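Local coordinates for methyl-accepting chemotaxis protein, putative (Geobacter sulfurreducens, PDB 3OOV), which probably acts as a chemotaxis signal transducer, in which this GAF domain may take part in sensing or in relaying the signal, at residues A[39-44]-A[125-130]; A[15-20]-A[158-163]; A[83-88]-A[114-119]; A[46-51]-A[64-69]. All blocks are in the same frame, centred on the assembly; numbering follows the deposited sequence.

Interaction 1 of 4, residues A[39-44]-A[125-130]; sequences ILMADT and EAIGVF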
loop_
_atom_site.group_PDB
_atom_site.type_symbol
_atom_site.label_atom_id
_atom_site.label_comp_id
_atom_site.label_asym_id
_atom_site.label_seq_id
_atom_site.Cartn_x
_atom_site.Cartn_y
_atom_site.Cartn_z
ATOM N N ILE A 39 -17.209 -5.349 4.578
ATOM C CA ILE A 39 -16.816 -4.242 5.461
ATOM C C ILE A 39 -16.886 -4.671 6.928
ATOM O O ILE A 39 -17.917 -5.144 7.390
ATOM C CB ILE A 39 -17.666 -2.979 5.240
ATOM C CG1 ILE A 39 -17.664 -2.587 3.781
ATOM C CG2 ILE A 39 -17.159 -1.772 6.168
ATOM C CD1 ILE A 39 -18.696 -1.424 3.465
ATOM N N LEU A 40 -15.764 -4.533 7.630
ATOM C CA LEU A 40 -15.618 -4.965 9.018
ATOM C C LEU A 40 -15.170 -3.772 9.833
ATOM O O LEU A 40 -14.313 -2.993 9.358
ATOM C CB LEU A 40 -14.599 -6.078 9.142
ATOM C CG LEU A 40 -14.984 -7.317 8.261
ATOM C CD1 LEU A 40 -14.200 -7.281 6.949
ATOM C CD2 LEU A 40 -14.754 -8.677 8.943
HETATM N N MSE A 41 -15.766 -3.616 11.024
HETATM C CA MSE A 41 -15.515 -2.469 11.935
HETATM C C MSE A 41 -14.922 -2.944 13.263
HETATM O O MSE A 41 -15.391 -3.955 13.839
HETATM C CB MSE A 41 -16.823 -1.710 12.158
HETATM C CG MSE A 41 -17.315 -1.100 10.828
HETATM SE SE MSE A 41 -16.140 0.427 10.224
HETATM C CE MSE A 41 -16.539 1.563 11.692
ATOM N N ALA A 42 -13.831 -2.309 13.691
ATOM C CA ALA A 42 -13.218 -2.673 14.993
ATOM C C ALA A 42 -14.180 -2.405 16.152
ATOM O O ALA A 42 -14.974 -1.415 16.112
ATOM C CB ALA A 42 -11.959 -1.844 15.204
ATOM N N ASP A 43 -14.161 -3.244 17.168
ATOM C CA ASP A 43 -14.927 -2.884 18.395
ATOM C C ASP A 43 -14.194 -1.719 19.102
ATOM O O ASP A 43 -13.142 -1.218 18.593
ATOM C CB ASP A 43 -15.116 -4.053 19.345
ATOM C CG ASP A 43 -13.774 -4.714 19.794
ATOM O OD1 ASP A 43 -12.667 -4.346 19.358
ATOM O OD2 ASP A 43 -13.838 -5.691 20.549
ATOM N N THR A 44 -14.757 -1.287 20.242
ATOM C CA THR A 44 -14.240 -0.133 20.936
ATOM C C THR A 44 -12.836 -0.372 21.501
ATOM O O THR A 44 -12.035 0.526 21.505
ATOM C CB THR A 44 -15.238 0.509 21.982
ATOM O OG1 THR A 44 -14.798 1.840 22.238
ATOM C CG2 THR A 44 -15.264 -0.242 23.282
ATOM N N GLU A 125 -6.202 7.025 12.662
ATOM C CA GLU A 125 -6.359 5.643 13.184
ATOM C C GLU A 125 -7.329 4.808 12.324
ATOM O O GLU A 125 -8.364 5.330 11.874
ATOM C CB GLU A 125 -6.801 5.634 14.675
ATOM C CG GLU A 125 -6.588 6.976 15.406
ATOM C CD GLU A 125 -5.897 6.854 16.764
ATOM O OE1 GLU A 125 -4.650 6.637 16.773
ATOM O OE2 GLU A 125 -6.582 6.998 17.821
ATOM N N ALA A 126 -6.988 3.536 12.097
ATOM C CA ALA A 126 -7.898 2.620 11.421
ATOM C C ALA A 126 -9.038 2.320 12.368
ATOM O O ALA A 126 -8.835 1.988 13.556
ATOM C CB ALA A 126 -7.211 1.338 11.059
ATOM N N ILE A 127 -10.243 2.459 11.871
ATOM C CA ILE A 127 -11.372 1.956 12.622
ATOM C C ILE A 127 -12.086 0.757 11.978
ATOM O O ILE A 127 -13.051 0.259 12.534
ATOM C CB ILE A 127 -12.326 3.092 12.929
ATOM C CG1 ILE A 127 -12.832 3.719 11.634
ATOM C CG2 ILE A 127 -11.581 4.147 13.809
ATOM C CD1 ILE A 127 -14.000 4.694 11.857
ATOM N N GLY A 128 -11.650 0.327 10.795
ATOM C CA GLY A 128 -12.220 -0.876 10.179
ATOM C C GLY A 128 -11.565 -1.063 8.810
ATOM O O GLY A 128 -10.623 -0.360 8.536
ATOM N N VAL A 129 -12.098 -1.946 7.955
ATOM C CA VAL A 129 -11.551 -2.278 6.642
ATOM C C VAL A 129 -12.638 -2.541 5.587
ATOM O O VAL A 129 -13.744 -3.074 5.888
ATOM C CB VAL A 129 -10.519 -3.526 6.671
ATOM C CG1 VAL A 129 -9.325 -3.295 7.610
ATOM C CG2 VAL A 129 -11.191 -4.825 7.085
ATOM N N PHE A 130 -12.315 -2.190 4.336
ATOM C CA PHE A 130 -12.991 -2.780 3.169
ATOM C C PHE A 130 -12.140 -3.925 2.684
ATOM O O PHE A 130 -10.948 -3.764 2.509
ATOM C CB PHE A 130 -13.065 -1.771 2.044
ATOM C CG PHE A 130 -14.153 -0.804 2.176
ATOM C CD1 PHE A 130 -14.190 0.095 3.246
ATOM C CD2 PHE A 130 -15.154 -0.747 1.201
ATOM C CE1 PHE A 130 -15.221 1.055 3.362
ATOM C CE2 PHE A 130 -16.196 0.196 1.292
ATOM C CZ PHE A 130 -16.238 1.120 2.368
HETATM O O HOH W 1 -14.656 1.035 14.610
#

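Interaction 2 of 4, residues A[15-20]-A[158-163]; sequences IDVDEV and SAIVRI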
loop_
_atom_site.group_PDB
_atom_site.type_symbol
_atom_site.label_atom_id
_atom_site.label_comp_id
_atom_site.label_asym_id
_atom_site.label_seq_id
_atom_site.Cartn_x
_atom_site.Cartn_y
_atom_site.Cartn_z
ATOM N N ILE A 15 -27.958 8.587 9.487
ATOM C CA ILE A 15 -27.276 8.854 10.745
ATOM C C ILE A 15 -27.062 7.494 11.506
ATOM O O ILE A 15 -26.926 7.458 12.725
ATOM C CB ILE A 15 -27.998 10.008 11.613
ATOM C CG1 ILE A 15 -29.451 9.654 11.924
ATOM C CG2 ILE A 15 -27.891 11.403 10.914
ATOM C CD1 ILE A 15 -29.983 10.345 13.195
ATOM N N ASP A 16 -27.028 6.391 10.737
ATOM C CA ASP A 16 -26.759 5.031 11.240
ATOM C C ASP A 16 -25.480 4.515 10.496
ATOM O O ASP A 16 -25.538 4.141 9.289
ATOM C CB ASP A 16 -27.983 4.146 10.954
ATOM C CG ASP A 16 -27.768 2.675 11.283
ATOM O OD1 ASP A 16 -28.770 2.002 11.649
ATOM O OD2 ASP A 16 -26.640 2.168 11.145
ATOM N N VAL A 17 -24.350 4.516 11.208
ATOM C CA VAL A 17 -23.043 4.039 10.696
ATOM C C VAL A 17 -23.152 2.745 9.835
ATOM O O VAL A 17 -22.725 2.733 8.688
ATOM C CB VAL A 17 -21.968 3.902 11.842
ATOM C CG1 VAL A 17 -20.681 3.033 11.364
ATOM C CG2 VAL A 17 -21.574 5.273 12.384
ATOM N N ASP A 18 -23.800 1.726 10.349
ATOM C CA ASP A 18 -23.885 0.453 9.661
ATOM C C ASP A 18 -24.658 0.579 8.374
ATOM O O ASP A 18 -24.326 -0.076 7.349
ATOM C CB ASP A 18 -24.549 -0.569 10.557
ATOM C CG ASP A 18 -23.638 -1.043 11.660
ATOM O OD1 ASP A 18 -22.447 -0.617 11.718
ATOM O OD2 ASP A 18 -24.117 -1.870 12.465
ATOM N N GLU A 19 -25.712 1.411 8.407
ATOM C CA GLU A 19 -26.461 1.671 7.187
ATOM C C GLU A 19 -25.575 2.340 6.120
ATOM O O GLU A 19 -25.665 2.027 4.936
ATOM C CB GLU A 19 -27.688 2.519 7.517
ATOM C CG GLU A 19 -28.638 2.810 6.400
ATOM C CD GLU A 19 -29.857 3.592 6.918
ATOM O OE1 GLU A 19 -30.956 2.978 6.934
ATOM O OE2 GLU A 19 -29.698 4.776 7.351
ATOM N N VAL A 20 -24.718 3.256 6.551
ATOM C CA VAL A 20 -23.842 3.953 5.649
ATOM C C VAL A 20 -22.833 2.961 5.048
ATOM O O VAL A 20 -22.438 3.096 3.894
ATOM C CB VAL A 20 -23.072 5.017 6.384
ATOM C CG1 VAL A 20 -21.807 5.469 5.612
ATOM C CG2 VAL A 20 -24.003 6.231 6.703
ATOM N N SER A 158 -15.420 9.901 6.418
ATOM C CA SER A 158 -16.191 11.198 6.559
ATOM C C SER A 158 -17.558 11.086 7.207
ATOM O O SER A 158 -17.911 11.886 8.071
ATOM C CB SER A 158 -16.424 11.856 5.196
ATOM O OG SER A 158 -15.175 12.228 4.693
ATOM N N ALA A 159 -18.342 10.102 6.790
ATOM C CA ALA A 159 -19.664 9.966 7.323
ATOM C C ALA A 159 -19.657 9.411 8.777
ATOM O O ALA A 159 -20.543 9.737 9.587
ATOM C CB ALA A 159 -20.493 9.093 6.446
ATOM N N ILE A 160 -18.703 8.531 9.101
ATOM C CA ILE A 160 -18.589 8.073 10.473
ATOM C C ILE A 160 -18.299 9.288 11.392
ATOM O O ILE A 160 -18.882 9.418 12.440
ATOM C CB ILE A 160 -17.548 6.984 10.591
ATOM C CG1 ILE A 160 -18.136 5.744 9.883
ATOM C CG2 ILE A 160 -17.166 6.722 12.125
ATOM C CD1 ILE A 160 -17.181 4.624 9.712
ATOM N N VAL A 161 -17.385 10.152 10.958
ATOM C CA VAL A 161 -17.021 11.364 11.674
ATOM C C VAL A 161 -18.244 12.289 11.858
ATOM O O VAL A 161 -18.532 12.686 13.008
ATOM C CB VAL A 161 -15.834 12.092 11.012
ATOM C CG1 VAL A 161 -15.653 13.532 11.572
ATOM C CG2 VAL A 161 -14.564 11.314 11.256
ATOM N N ARG A 162 -18.958 12.595 10.760
ATOM C CA ARG A 162 -20.209 13.354 10.835
ATOM C C ARG A 162 -21.176 12.724 11.823
ATOM O O ARG A 162 -21.719 13.404 12.688
ATOM C CB ARG A 162 -20.913 13.521 9.472
ATOM C CG ARG A 162 -22.382 14.059 9.570
ATOM C CD ARG A 162 -23.130 14.324 8.159
ATOM N NE ARG A 162 -23.304 13.099 7.336
ATOM C CZ ARG A 162 -24.126 12.097 7.629
ATOM N NH1 ARG A 162 -24.920 12.198 8.692
ATOM N NH2 ARG A 162 -24.147 10.998 6.858
ATOM N N ILE A 163 -21.401 11.423 11.720
ATOM C CA ILE A 163 -22.392 10.823 12.578
ATOM C C ILE A 163 -21.907 10.898 14.052
ATOM O O ILE A 163 -22.695 11.220 14.962
ATOM C CB ILE A 163 -22.726 9.420 12.137
ATOM C CG1 ILE A 163 -23.454 9.405 10.767
ATOM C CG2 ILE A 163 -23.508 8.673 13.209
ATOM C CD1 ILE A 163 -23.551 7.962 10.123
#

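Interaction 3 of 4, residues A[83-88]-A[114-119]; sequences RQVYMI and SFVICP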
loop_
_atom_site.group_PDB
_atom_site.type_symbol
_atom_site.label_atom_id
_atom_site.label_comp_id
_atom_site.label_asym_id
_atom_site.label_seq_id
_atom_site.Cartn_x
_atom_site.Cartn_y
_atom_site.Cartn_z
ATOM N N ARG A 83 -2.453 0.637 8.568
ATOM C CA ARG A 83 -3.274 1.606 7.767
ATOM C C ARG A 83 -2.783 1.641 6.320
ATOM O O ARG A 83 -2.670 2.682 5.699
ATOM C CB ARG A 83 -3.259 3.014 8.401
ATOM C CG ARG A 83 -3.829 3.058 9.808
ATOM C CD ARG A 83 -3.841 4.529 10.367
ATOM N NE ARG A 83 -2.557 4.906 10.979
ATOM C CZ ARG A 83 -1.798 5.926 10.589
ATOM N NH1 ARG A 83 -2.161 6.722 9.570
ATOM N NH2 ARG A 83 -0.658 6.142 11.240
ATOM N N GLN A 84 -2.469 0.487 5.781
ATOM C CA GLN A 84 -1.958 0.420 4.435
ATOM C C GLN A 84 -2.924 -0.431 3.565
ATOM O O GLN A 84 -3.451 -1.438 4.034
ATOM C CB GLN A 84 -0.528 -0.147 4.437
ATOM C CG GLN A 84 0.475 0.567 3.463
ATOM C CD GLN A 84 0.685 2.069 3.737
ATOM O OE1 GLN A 84 0.776 2.875 2.793
ATOM N NE2 GLN A 84 0.751 2.463 5.041
ATOM N N VAL A 85 -3.171 0.019 2.333
ATOM C CA VAL A 85 -3.828 -0.792 1.279
ATOM C C VAL A 85 -2.929 -1.969 0.981
ATOM O O VAL A 85 -1.704 -1.775 0.694
ATOM C CB VAL A 85 -4.078 0.022 0.018
ATOM C CG1 VAL A 85 -4.718 -0.867 -1.108
ATOM C CG2 VAL A 85 -4.977 1.211 0.335
ATOM N N TYR A 86 -3.489 -3.174 1.102
ATOM C CA TYR A 86 -2.797 -4.406 0.693
ATOM C C TYR A 86 -3.464 -4.908 -0.570
ATOM O O TYR A 86 -4.651 -5.220 -0.561
ATOM C CB TYR A 86 -2.795 -5.517 1.761
ATOM C CG TYR A 86 -1.711 -5.311 2.814
ATOM C CD1 TYR A 86 -0.447 -5.894 2.694
ATOM C CD2 TYR A 86 -1.943 -4.469 3.929
ATOM C CE1 TYR A 86 0.550 -5.695 3.718
ATOM C CE2 TYR A 86 -0.932 -4.206 4.901
ATOM C CZ TYR A 86 0.290 -4.826 4.799
ATOM O OH TYR A 86 1.246 -4.527 5.783
HETATM N N MSE A 87 -2.729 -4.927 -1.668
HETATM C CA MSE A 87 -3.318 -5.436 -2.876
HETATM C C MSE A 87 -2.679 -6.764 -3.172
HETATM O O MSE A 87 -1.466 -6.847 -3.339
HETATM C CB MSE A 87 -3.333 -4.419 -4.024
HETATM C CG MSE A 87 -2.069 -3.685 -4.335
HETATM SE SE MSE A 87 -2.449 -2.290 -5.744
HETATM C CE MSE A 87 -3.623 -3.349 -6.855
ATOM N N ILE A 88 -3.478 -7.820 -3.040
ATOM C CA ILE A 88 -2.951 -9.171 -2.980
ATOM C C ILE A 88 -3.447 -9.907 -4.232
ATOM O O ILE A 88 -4.604 -10.306 -4.323
ATOM C CB ILE A 88 -3.376 -9.916 -1.676
ATOM C CG1 ILE A 88 -2.965 -9.103 -0.413
ATOM C CG2 ILE A 88 -2.726 -11.332 -1.588
ATOM C CD1 ILE A 88 -1.482 -9.086 -0.154
ATOM N N SER A 114 -7.458 -13.832 -4.027
ATOM C CA SER A 114 -7.006 -12.604 -4.648
ATOM C C SER A 114 -7.916 -11.450 -4.153
ATOM O O SER A 114 -9.137 -11.575 -4.162
ATOM C CB SER A 114 -7.124 -12.710 -6.147
ATOM O OG SER A 114 -8.458 -12.336 -6.412
ATOM N N PHE A 115 -7.342 -10.343 -3.685
ATOM C CA PHE A 115 -8.169 -9.308 -3.110
ATOM C C PHE A 115 -7.389 -8.050 -2.829
ATOM O O PHE A 115 -6.155 -8.074 -2.792
ATOM C CB PHE A 115 -8.764 -9.811 -1.774
ATOM C CG PHE A 115 -7.714 -10.385 -0.845
ATOM C CD1 PHE A 115 -6.896 -9.533 -0.097
ATOM C CD2 PHE A 115 -7.463 -11.750 -0.820
ATOM C CE1 PHE A 115 -5.902 -10.084 0.729
ATOM C CE2 PHE A 115 -6.452 -12.317 -0.035
ATOM C CZ PHE A 115 -5.655 -11.457 0.746
ATOM N N VAL A 116 -8.128 -7.001 -2.538
ATOM C CA VAL A 116 -7.611 -5.757 -1.914
ATOM C C VAL A 116 -8.256 -5.524 -0.557
ATOM O O VAL A 116 -9.540 -5.637 -0.390
ATOM C CB VAL A 116 -8.048 -4.566 -2.795
ATOM C CG1 VAL A 116 -7.852 -3.203 -2.082
ATOM C CG2 VAL A 116 -7.250 -4.603 -4.205
ATOM N N ILE A 117 -7.417 -5.206 0.420
ATOM C CA ILE A 117 -7.902 -4.735 1.760
ATOM C C ILE A 117 -7.461 -3.286 1.909
ATOM O O ILE A 117 -6.285 -2.940 1.692
ATOM C CB ILE A 117 -7.297 -5.499 2.941
ATOM C CG1 ILE A 117 -7.065 -7.004 2.654
ATOM C CG2 ILE A 117 -8.111 -5.171 4.234
ATOM C CD1 ILE A 117 -8.439 -7.877 2.444
ATOM N N CYS A 118 -8.408 -2.460 2.310
ATOM C CA CYS A 118 -8.221 -1.028 2.349
ATOM C C CYS A 118 -8.714 -0.536 3.737
ATOM O O CYS A 118 -9.792 -0.904 4.150
ATOM C CB CYS A 118 -8.981 -0.382 1.210
ATOM S SG CYS A 118 -8.986 1.410 1.365
ATOM N N PRO A 119 -7.888 0.204 4.475
ATOM C CA PRO A 119 -8.259 0.575 5.858
ATOM C C PRO A 119 -9.280 1.703 5.794
ATOM O O PRO A 119 -9.271 2.465 4.833
ATOM C CB PRO A 119 -6.941 1.100 6.451
ATOM C CG PRO A 119 -6.197 1.759 5.178
ATOM C CD PRO A 119 -6.604 0.811 4.034
#

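Interaction 4 of 4, residues A[46-51]-A[64-69]; sequences RTSLSF and GVVLPL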
loop_
_atom_site.group_PDB
_atom_site.type_symbol
_atom_site.label_atom_id
_atom_site.label_comp_id
_atom_site.label_asym_id
_atom_site.label_seq_id
_atom_site.Cartn_x
_atom_site.Cartn_y
_atom_site.Cartn_z
ATOM N N ARG A 46 -10.763 -2.238 19.949
ATOM C CA ARG A 46 -9.915 -2.445 18.770
ATOM C C ARG A 46 -9.104 -3.726 18.835
ATOM O O ARG A 46 -7.995 -3.790 18.343
ATOM C CB ARG A 46 -9.024 -1.179 18.457
ATOM C CG ARG A 46 -9.972 0.089 18.299
ATOM C CD ARG A 46 -9.349 1.329 17.666
ATOM N NE ARG A 46 -10.309 2.458 17.639
ATOM C CZ ARG A 46 -9.987 3.748 17.462
ATOM N NH1 ARG A 46 -8.714 4.148 17.286
ATOM N NH2 ARG A 46 -10.952 4.657 17.484
ATOM N N THR A 47 -9.652 -4.744 19.448
ATOM C CA THR A 47 -9.042 -6.063 19.402
ATOM C C THR A 47 -9.911 -7.077 18.709
ATOM O O THR A 47 -9.564 -8.254 18.665
ATOM C CB THR A 47 -8.795 -6.603 20.816
ATOM O OG1 THR A 47 -10.007 -6.514 21.538
ATOM C CG2 THR A 47 -7.648 -5.787 21.538
ATOM N N SER A 48 -11.082 -6.660 18.229
ATOM C CA SER A 48 -11.849 -7.505 17.298
ATOM C C SER A 48 -12.458 -6.669 16.195
ATOM O O SER A 48 -12.719 -5.475 16.375
ATOM C CB SER A 48 -13.030 -8.188 18.038
ATOM O OG SER A 48 -12.523 -9.091 19.012
ATOM N N LEU A 49 -12.872 -7.350 15.129
ATOM C CA LEU A 49 -13.636 -6.752 14.046
ATOM C C LEU A 49 -15.038 -7.358 13.952
ATOM O O LEU A 49 -15.168 -8.559 13.825
ATOM C CB LEU A 49 -12.935 -7.075 12.742
ATOM C CG LEU A 49 -11.602 -6.354 12.452
ATOM C CD1 LEU A 49 -10.958 -7.019 11.119
ATOM C CD2 LEU A 49 -11.742 -4.814 12.361
ATOM N N SER A 50 -16.070 -6.539 13.905
ATOM C CA SER A 50 -17.326 -7.118 13.664
ATOM C C SER A 50 -17.710 -6.965 12.155
ATOM O O SER A 50 -17.333 -6.011 11.460
ATOM C CB SER A 50 -18.359 -6.625 14.686
ATOM O OG SER A 50 -18.743 -5.335 14.349
ATOM N N PHE A 51 -18.341 -7.993 11.623
ATOM C CA PHE A 51 -18.587 -8.048 10.200
ATOM C C PHE A 51 -19.909 -7.293 9.966
ATOM O O PHE A 51 -20.936 -7.761 10.373
ATOM C CB PHE A 51 -18.666 -9.519 9.800
ATOM C CG PHE A 51 -18.269 -9.837 8.331
ATOM C CD1 PHE A 51 -17.649 -11.047 8.029
ATOM C CD2 PHE A 51 -18.576 -8.965 7.276
ATOM C CE1 PHE A 51 -17.279 -11.370 6.687
ATOM C CE2 PHE A 51 -18.221 -9.281 5.948
ATOM C CZ PHE A 51 -17.635 -10.475 5.642
ATOM N N GLY A 64 -23.573 -10.538 13.771
ATOM C CA GLY A 64 -23.133 -11.391 14.845
ATOM C C GLY A 64 -21.754 -11.979 14.610
ATOM O O GLY A 64 -21.175 -12.624 15.522
ATOM N N VAL A 65 -21.212 -11.814 13.403
ATOM C CA VAL A 65 -19.914 -12.373 13.181
ATOM C C VAL A 65 -18.886 -11.416 13.768
ATOM O O VAL A 65 -18.889 -10.235 13.434
ATOM C CB VAL A 65 -19.575 -12.650 11.651
ATOM C CG1 VAL A 65 -18.127 -13.043 11.510
ATOM C CG2 VAL A 65 -20.425 -13.759 11.077
ATOM N N VAL A 66 -17.972 -11.941 14.588
ATOM C CA VAL A 66 -16.929 -11.104 15.212
ATOM C C VAL A 66 -15.655 -11.899 15.121
ATOM O O VAL A 66 -15.637 -13.085 15.449
ATOM C CB VAL A 66 -17.261 -10.799 16.734
ATOM C CG1 VAL A 66 -16.166 -9.913 17.448
ATOM C CG2 VAL A 66 -18.668 -10.177 16.886
ATOM N N LEU A 67 -14.567 -11.226 14.788
ATOM C CA LEU A 67 -13.353 -11.911 14.377
ATOM C C LEU A 67 -12.173 -11.304 15.164
ATOM O O LEU A 67 -12.119 -10.068 15.333
ATOM C CB LEU A 67 -13.176 -11.716 12.845
ATOM C CG LEU A 67 -14.251 -12.433 11.962
ATOM C CD1 LEU A 67 -14.351 -11.849 10.572
ATOM C CD2 LEU A 67 -13.913 -13.970 11.913
ATOM N N PRO A 68 -11.232 -12.148 15.631
ATOM C CA PRO A 68 -10.037 -11.550 16.345
ATOM C C PRO A 68 -9.087 -10.707 15.499
ATOM O O PRO A 68 -8.735 -11.101 14.409
ATOM C CB PRO A 68 -9.261 -12.788 16.854
ATOM C CG PRO A 68 -9.692 -13.948 15.947
ATOM C CD PRO A 68 -11.136 -13.615 15.484
ATOM N N LEU A 69 -8.617 -9.577 16.023
ATOM C CA LEU A 69 -7.618 -8.778 15.334
ATOM C C LEU A 69 -6.278 -9.176 15.834
ATOM O O LEU A 69 -5.657 -8.447 16.577
ATOM C CB LEU A 69 -7.767 -7.284 15.639
ATOM C CG LEU A 69 -8.531 -6.478 14.611
ATOM C CD1 LEU A 69 -8.816 -5.128 15.134
ATOM C CD2 LEU A 69 -7.771 -6.388 13.268
#

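Interaction 1 of 4, residues A[39-44]-A[125-130]
Ile39 and Phe130 form a non-hydrogen-bonded antiparallel pair, and their side chains leave the same face of the sheet side by side. Ile39 CG1, anti to the carbonyl carbon (chi1 -53°), hangs over the centre of the Phe130 ring in a CH-pi contact, 4.0 Å from the centroid. Ile39 CD1 lies over the same ring, 3.7 Å from Phe130 CE2. The next pair serves the other face. Leu40 and Val129 exchange two backbone bonds, the shorter from Val129 N to Leu40 O at 2.8 Å, while Val129 CG2 meets Leu40 CD1 at 3.9 Å. At Ile127 the strand leaves the extended form (psi -2°), and its carbonyl oxygen gains two partners: Ala42 N at 2.9 Å, lying 36° out of the carbonyl plane, and a water that donates to Ile127 O at 2.7 Å and also to Ala42 O. The Ile127 side chain runs beside that of Met41, a selenomethionine, with Ile127 CD1 4.0 Å from Met41 CE. The bent Met41 chain sets SE close to Gly128 CA, where glycine carries no side chain. Helices 17-31 and 143-167 cover the Ile39 and Phe130 face, helix 74-82 that of Val129. The contact is an example of how the two halves of the antiparallel sheet of a GAF domain are joined in the middle: its first strand, 36-42, lies beside its last, 125-133.

Interaction 2 of 4, residues A[15-20]-A[158-163]
Ile15 and Ile163 bring the two backbones closest, with 5.6 Å between their CA atoms, and the chains spread from there to 7.5 Å between the CA atoms of Val20 and Ala159. As one segment is followed forward the other is met backward, so the opening turn of helix 17-31 lies against a late part of helix 143-167. Asp16 is the N-cap of the first helix: its OD2 accepts from Glu19 N at 3.0 Å, the donor standing well above the carboxylate plane. No hydrogen bond joins the two segments, and the contact is made by aliphatic branches. Ile163 fills the middle. Its CD1 rests 3.7 Å from Val17 N and 3.9 Å from Val20 CG2. Its CG1 is anti to the carbonyl carbon (chi1 -67°), which leaves CG2 anti to the backbone N, against Ile15 O and Val17 CG2. The two branches of Val17 are thereby divided, CG2 to Ile163 and CG1 to Ile160, whose CG1 it meets at 4.0 Å with the side chains crossing at about a right angle. Val20 CG1 closes the row on Ala159 CB at 3.9 Å. At the other end the Arg162 chain is bent at chi3 (62°). Its NH1 lies 3.8 Å from Ile15 CG2, which sits at the guanidinium edge in its plane; the same NH1 is hydrogen-bonded to Ser14 O. Helix 7-13 adjoins the contact, with Ile11 touching both Val20 and Ala159, and Ile160 extends the seam to Met41 and Ile127 of strands 36-42 and 125-133.

Interaction 3 of 4, residues A[83-88]-A[114-119]
The Phe115 ring carries Ile88 on one face: Ile88 CB stands 3.5 Å above the ring plane, displaced toward the rim, in a CH-pi contact. Ile88 CG1 approaches Phe115 CE1 to 3.3 Å, a tight fit, and CG2 leans on CZ. Phe115 CG lies between the backbone N and the carbonyl carbon (chi1 51°), and the side chain runs beside that of Ile88 in the same direction; a bound glycerol, probably from the crystallisation liquor, lies about 4 Å from the Phe115 side chain. The Tyr86 ring leads away from strand 115-122, and its hydroxyl is hydrogen-bonded to Asp82. At the other end Pro119 CG rests 3.6 Å from Arg83 C, just after helix 74-82 has ended. Between these ends the backbones pair nearly antiparallel, at 173°. Ile88 N reaches Phe115 O at 2.7 Å and Phe115 N returns a bond to Ile88 O at 2.8 Å; Tyr86 and Ile117 repeat the exchange at 2.9 Å from Tyr86 N to Ile117 O. On the opposite face Met87 CB meets Val116 CG2 at 3.9 Å; Val85, just before the strand, also touches Val116, CG1 to CG1. Strand 86-88 is outermost in its own chain, yet its outward side is used: Met87 N donates to Gln84 OE1 of the second subunit, and in the symmetric bond Gln84 OE1 accepts from Met87 N of the second subunit. Paired backbone bonds and aliphatic cover thus hold the strand to its neighbour, leaving Met87 N to bond across the subunit interface.

Interaction 4 of 4, residues A[46-51]-A[64-69]
Leu69 is turned to Leu49 by a chi1 of -97°, well away from a staggered value, and Phe51 CG is anti to the backbone N (chi1 -153°), where the ring it carries has Val65 CG1 at its edge. The results differ in kind. Leu69 and Leu49 cross at about a right angle, CG to CG at 3.8 Å, and Leu69 CD1 goes on to Arg46 O at 3.6 Å. Phe51 and Val65 instead run side by side, with Phe51 CB 3.7 Å from Val65 CB. Four backbone bonds hold the two segments in register. Leu49 N donates to Leu67 O at 2.8 Å, and Leu67 N donates back to Leu49 O. Phe51 N takes Val65 O at 2.9 Å at one end; at the other Leu69 N reaches Thr47 O at 3.1 Å, a straight bond whose donor stands 54° out of the carbonyl plane. Val66, on the face opposite to Leu49 and Leu67, leans with CG2 toward Ser50 CB, and its CG1 comes 3.6 Å from Ser48 CB. Strands 48-55 and 66-68 make a beta hairpin at one margin of the sheet, with 66-68 outermost within the chain. Strand 36-42 flanks 48-55 on the other side, where Leu40 touches both Phe51 and Leu67. Helix 74-82 covers Leu49 through Ile76 and Leu69 through Thr77 and Phe80, and Phe60 stacks edge-to-face with Phe51.

Interaction 2 opens first along the chain, at residues 15-20, and closes last, at 158-163, so it spans all the others and joins two helices. Within it, interaction 1 pairs strand 36-42 with strand 125-133 and encloses interactions 4 and 3. These two follow in series: 46-51 meets 64-69 in a hairpin before 83-88 meets 114-119. None of the loops cross. Interactions 4, 1 and 3 are parts of one sheet, with interaction 1 in the middle and the others at its two margins. Interaction 2 reaches that sheet by side chains, as Met41 and Ile127 of interaction 1 touch Ile160, whereas it makes no touch with interactions 3 and 4.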